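Local coordinates for protein putative fimbrium tip subunit Fim1C (PDB 4EPS) that probably forms part of the tip of fimbriae, cell-surface filaments that mediate cell adhesion and biofilm formation, at residues 321-326 and 388-393. Sequence-based numbering, arbitrary orientation.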
ATOM      1  N   ASN A 321     -13.742  32.317   3.678  1.00 33.76           N
ATOM      2  CA  ASN A 321     -12.830  32.770   4.727  1.00 33.10           C
ATOM      3  C   ASN A 321     -11.735  31.717   5.081  1.00 36.14           C
ATOM      4  O   ASN A 321     -11.224  31.754   6.198  1.00 32.92           O
ATOM      5  CB  ASN A 321     -13.621  33.197   5.985  1.00 31.16           C
ATOM      6  CG  ASN A 321     -14.451  32.125   6.649  1.00 39.49           C
ATOM      7  OD1 ASN A 321     -14.493  30.968   6.232  1.00 35.81           O
ATOM      8  ND2 ASN A 321     -15.123  32.489   7.727  1.00 36.20           N
ATOM      9  N   ASP A 322     -11.381  30.804   4.135  1.00 32.52           N
ATOM     10  CA  ASP A 322     -10.352  29.769   4.350  1.00 30.86           C
ATOM     11  C   ASP A 322      -9.045  30.170   3.632  1.00 32.87           C
ATOM     12  O   ASP A 322      -8.845  29.855   2.456  1.00 31.79           O
ATOM     13  CB  ASP A 322     -10.837  28.367   3.904  1.00 32.03           C
ATOM     14  CG  ASP A 322      -9.974  27.183   4.377  1.00 34.48           C
ATOM     15  OD1 ASP A 322      -8.753  27.378   4.605  1.00 30.88           O
ATOM     16  OD2 ASP A 322     -10.492  26.039   4.398  1.00 35.70           O
ATOM     17  N   ALA A 323      -8.149  30.836   4.368  1.00 29.72           N
ATOM     18  CA  ALA A 323      -6.855  31.324   3.875  1.00 30.15           C
ATOM     19  C   ALA A 323      -5.929  30.187   3.447  1.00 32.81           C
ATOM     20  O   ALA A 323      -5.165  30.357   2.498  1.00 32.32           O
ATOM     21  CB  ALA A 323      -6.172  32.167   4.944  1.00 31.23           C
ATOM     22  N   LEU A 324      -5.983  29.034   4.152  1.00 28.43           N
ATOM     23  CA  LEU A 324      -5.162  27.871   3.825  1.00 26.76           C
ATOM     24  C   LEU A 324      -5.574  27.288   2.465  1.00 30.58           C
ATOM     25  O   LEU A 324      -4.702  26.978   1.655  1.00 29.72           O
ATOM     26  CB  LEU A 324      -5.284  26.804   4.948  1.00 25.87           C
ATOM     27  CG  LEU A 324      -4.520  25.472   4.766  1.00 29.17           C
ATOM     28  CD1 LEU A 324      -3.054  25.692   4.413  1.00 29.37           C
ATOM     29  CD2 LEU A 324      -4.622  24.607   6.046  1.00 30.02           C
ATOM     30  N   LEU A 325      -6.888  27.112   2.234  1.00 30.48           N
ATOM     31  CA  LEU A 325      -7.417  26.590   0.961  1.00 31.69           C
ATOM     32  C   LEU A 325      -7.048  27.540  -0.179  1.00 36.17           C
ATOM     33  O   LEU A 325      -6.635  27.098  -1.252  1.00 34.99           O
ATOM     34  CB  LEU A 325      -8.952  26.422   1.049  1.00 32.60           C
ATOM     35  CG  LEU A 325      -9.727  26.063  -0.247  1.00 37.80           C
ATOM     36  CD1 LEU A 325      -9.250  24.725  -0.844  1.00 38.53           C
ATOM     37  CD2 LEU A 325     -11.219  25.974   0.023  1.00 38.25           C
ATOM     38  N   ARG A 326      -7.155  28.842   0.074  1.00 33.96           N
ATOM     39  CA  ARG A 326      -6.848  29.863  -0.927  1.00 34.64           C
ATOM     40  C   ARG A 326      -5.339  29.907  -1.286  1.00 37.30           C
ATOM     41  O   ARG A 326      -4.999  29.913  -2.471  1.00 36.43           O
ATOM     42  CB  ARG A 326      -7.329  31.214  -0.386  1.00 36.53           C
ATOM     43  CG  ARG A 326      -7.287  32.369  -1.361  1.00 42.27           C
ATOM     44  CD  ARG A 326      -8.162  33.496  -0.847  1.00 43.88           C
ATOM     45  NE  ARG A 326      -7.692  34.018   0.439  1.00 41.29           N
ATOM     46  CZ  ARG A 326      -8.443  34.136   1.528  1.00 41.49           C
ATOM     47  NH1 ARG A 326      -9.718  33.764   1.508  1.00 35.59           N
ATOM     48  NH2 ARG A 326      -7.929  34.636   2.641  1.00 36.59           N
ATOM     49  N   LEU A 388      -6.432  26.377  13.175  1.00 22.23           N
ATOM     50  CA  LEU A 388      -6.429  27.670  12.458  1.00 21.17           C
ATOM     51  C   LEU A 388      -5.084  28.361  12.443  1.00 24.34           C
ATOM     52  O   LEU A 388      -5.028  29.554  12.145  1.00 23.62           O
ATOM     53  CB  LEU A 388      -7.472  28.619  13.129  1.00 21.33           C
ATOM     54  CG  LEU A 388      -8.949  28.229  12.894  1.00 24.81           C
ATOM     55  CD1 LEU A 388      -9.862  28.962  13.854  1.00 24.71           C
ATOM     56  CD2 LEU A 388      -9.358  28.483  11.432  1.00 25.96           C
ATOM     57  N   GLY A 389      -4.005  27.641  12.764  1.00 21.64           N
ATOM     58  CA  GLY A 389      -2.676  28.245  12.817  1.00 21.02           C
ATOM     59  C   GLY A 389      -2.246  28.907  11.518  1.00 24.35           C
ATOM     60  O   GLY A 389      -1.685  30.004  11.547  1.00 24.56           O
ATOM     61  N   TYR A 390      -2.519  28.270  10.370  1.00 22.35           N
ATOM     62  CA  TYR A 390      -2.106  28.883   9.097  1.00 22.37           C
ATOM     63  C   TYR A 390      -2.851  30.223   8.907  1.00 26.07           C
ATOM     64  O   TYR A 390      -2.215  31.263   8.649  1.00 25.63           O
ATOM     65  CB  TYR A 390      -2.295  27.954   7.885  1.00 23.44           C
ATOM     66  CG  TYR A 390      -1.778  28.669   6.655  1.00 25.32           C
ATOM     67  CD1 TYR A 390      -0.410  28.793   6.424  1.00 26.81           C
ATOM     68  CD2 TYR A 390      -2.645  29.388   5.830  1.00 26.63           C
ATOM     69  CE1 TYR A 390       0.082  29.533   5.344  1.00 27.32           C
ATOM     70  CE2 TYR A 390      -2.164  30.144   4.757  1.00 27.95           C
ATOM     71  CZ  TYR A 390      -0.802  30.221   4.524  1.00 30.85           C
ATOM     72  OH  TYR A 390      -0.320  30.990   3.494  1.00 32.32           O
ATOM     73  N   ASN A 391      -4.181  30.209   9.090  1.00 24.01           N
ATOM     74  CA  ASN A 391      -4.999  31.419   9.071  1.00 23.68           C
ATOM     75  C   ASN A 391      -4.374  32.482   9.962  1.00 25.82           C
ATOM     76  O   ASN A 391      -4.227  33.639   9.547  1.00 24.54           O
ATOM     77  CB  ASN A 391      -6.428  31.093   9.577  1.00 23.93           C
ATOM     78  CG  ASN A 391      -7.252  32.328   9.820  1.00 35.26           C
ATOM     79  OD1 ASN A 391      -7.898  32.839   8.908  1.00 27.82           O
ATOM     80  ND2 ASN A 391      -7.226  32.849  11.044  1.00 25.62           N
ATOM     81  N   ASN A 392      -4.056  32.105  11.226  1.00 22.17           N
ATOM     82  CA  ASN A 392      -3.516  33.051  12.206  1.00 22.70           C
ATOM     83  C   ASN A 392      -2.208  33.691  11.729  1.00 26.23           C
ATOM     84  O   ASN A 392      -2.003  34.883  11.990  1.00 25.73           O
ATOM     85  CB  ASN A 392      -3.327  32.379  13.586  1.00 23.89           C
ATOM     86  CG  ASN A 392      -4.645  31.893  14.163  1.00 26.97           C
ATOM     87  OD1 ASN A 392      -5.736  32.239  13.664  1.00 25.61           O
ATOM     88  ND2 ASN A 392      -4.579  30.993  15.157  1.00 23.45           N
ATOM     89  N   SER A 393      -1.333  32.908  11.053  1.00 24.05           N
ATOM     90  CA  SER A 393      -0.069  33.424  10.509  0.60 23.75           C
ATOM     91  C   SER A 393      -0.346  34.495   9.447  1.00 29.69           C
ATOM     92  O   SER A 393       0.297  35.545   9.448  1.00 31.06           O
ATOM     93  CB  SER A 393       0.756  32.290   9.905  0.60 26.19           C
ATOM     94  OG  SER A 393       2.070  32.742   9.625  0.60 28.23           O
TER
HETATM   95  O   HOH W   1      -8.870  31.072   7.182  1.00 30.86           O
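Tyr390 and Leu324 meet between two helix starts, and in each an anti chi1, -177° in the tyrosine and 178° in the leucine, sets CG beside the carbonyl carbon. The side chains cross obliquely. Leu324 CB lies 3.8 Å from Tyr390 CD2, and Leu324 CD1 reaches Tyr390 CG at 3.9 Å. The CD2-CE2 side of the ring also lies close to the backbone: Tyr390 CD2 is 3.6 Å from Leu324 CA, whereas the carbonyl oxygen of Ala323 sits next to CE2 at the ring edge, near its plane. At the far end of the ring the phenol OH is hydrogen-bonded to Glu394, one turn further along helix 389-403, and Thr427 packs against both Leu324 and Tyr390. An alanine in place of Tyr390 would probably leave Leu324 CB and CD1 without their aromatic neighbour and open a gap between the helices, with Glu394 losing its phenol partner.

No direct hydrogen bond joins the segments; a single water does so instead. It donates to Asn321 O and to Asn391 OD1, the latter at 2.7 Å, and accepts from Ala323 N, so that an amide in the first turn of helix 323-327 is satisfied by solvent. Asn391 is held in turn by its ND2, which donates to Val368 O and, at 3.1 Å, to Asn392 OD1 lying in its amide plane, fixing which end of the amide faces the water. Asp322 OD1 receives Leu325 N at 3.0 Å, from above the carboxylate plane, while its OD2 is engaged by Ser306. The arrangement is that of the first turns of two helices in contact, one with an aspartate N-cap, joined by an aromatic-aliphatic contact and a water bridge.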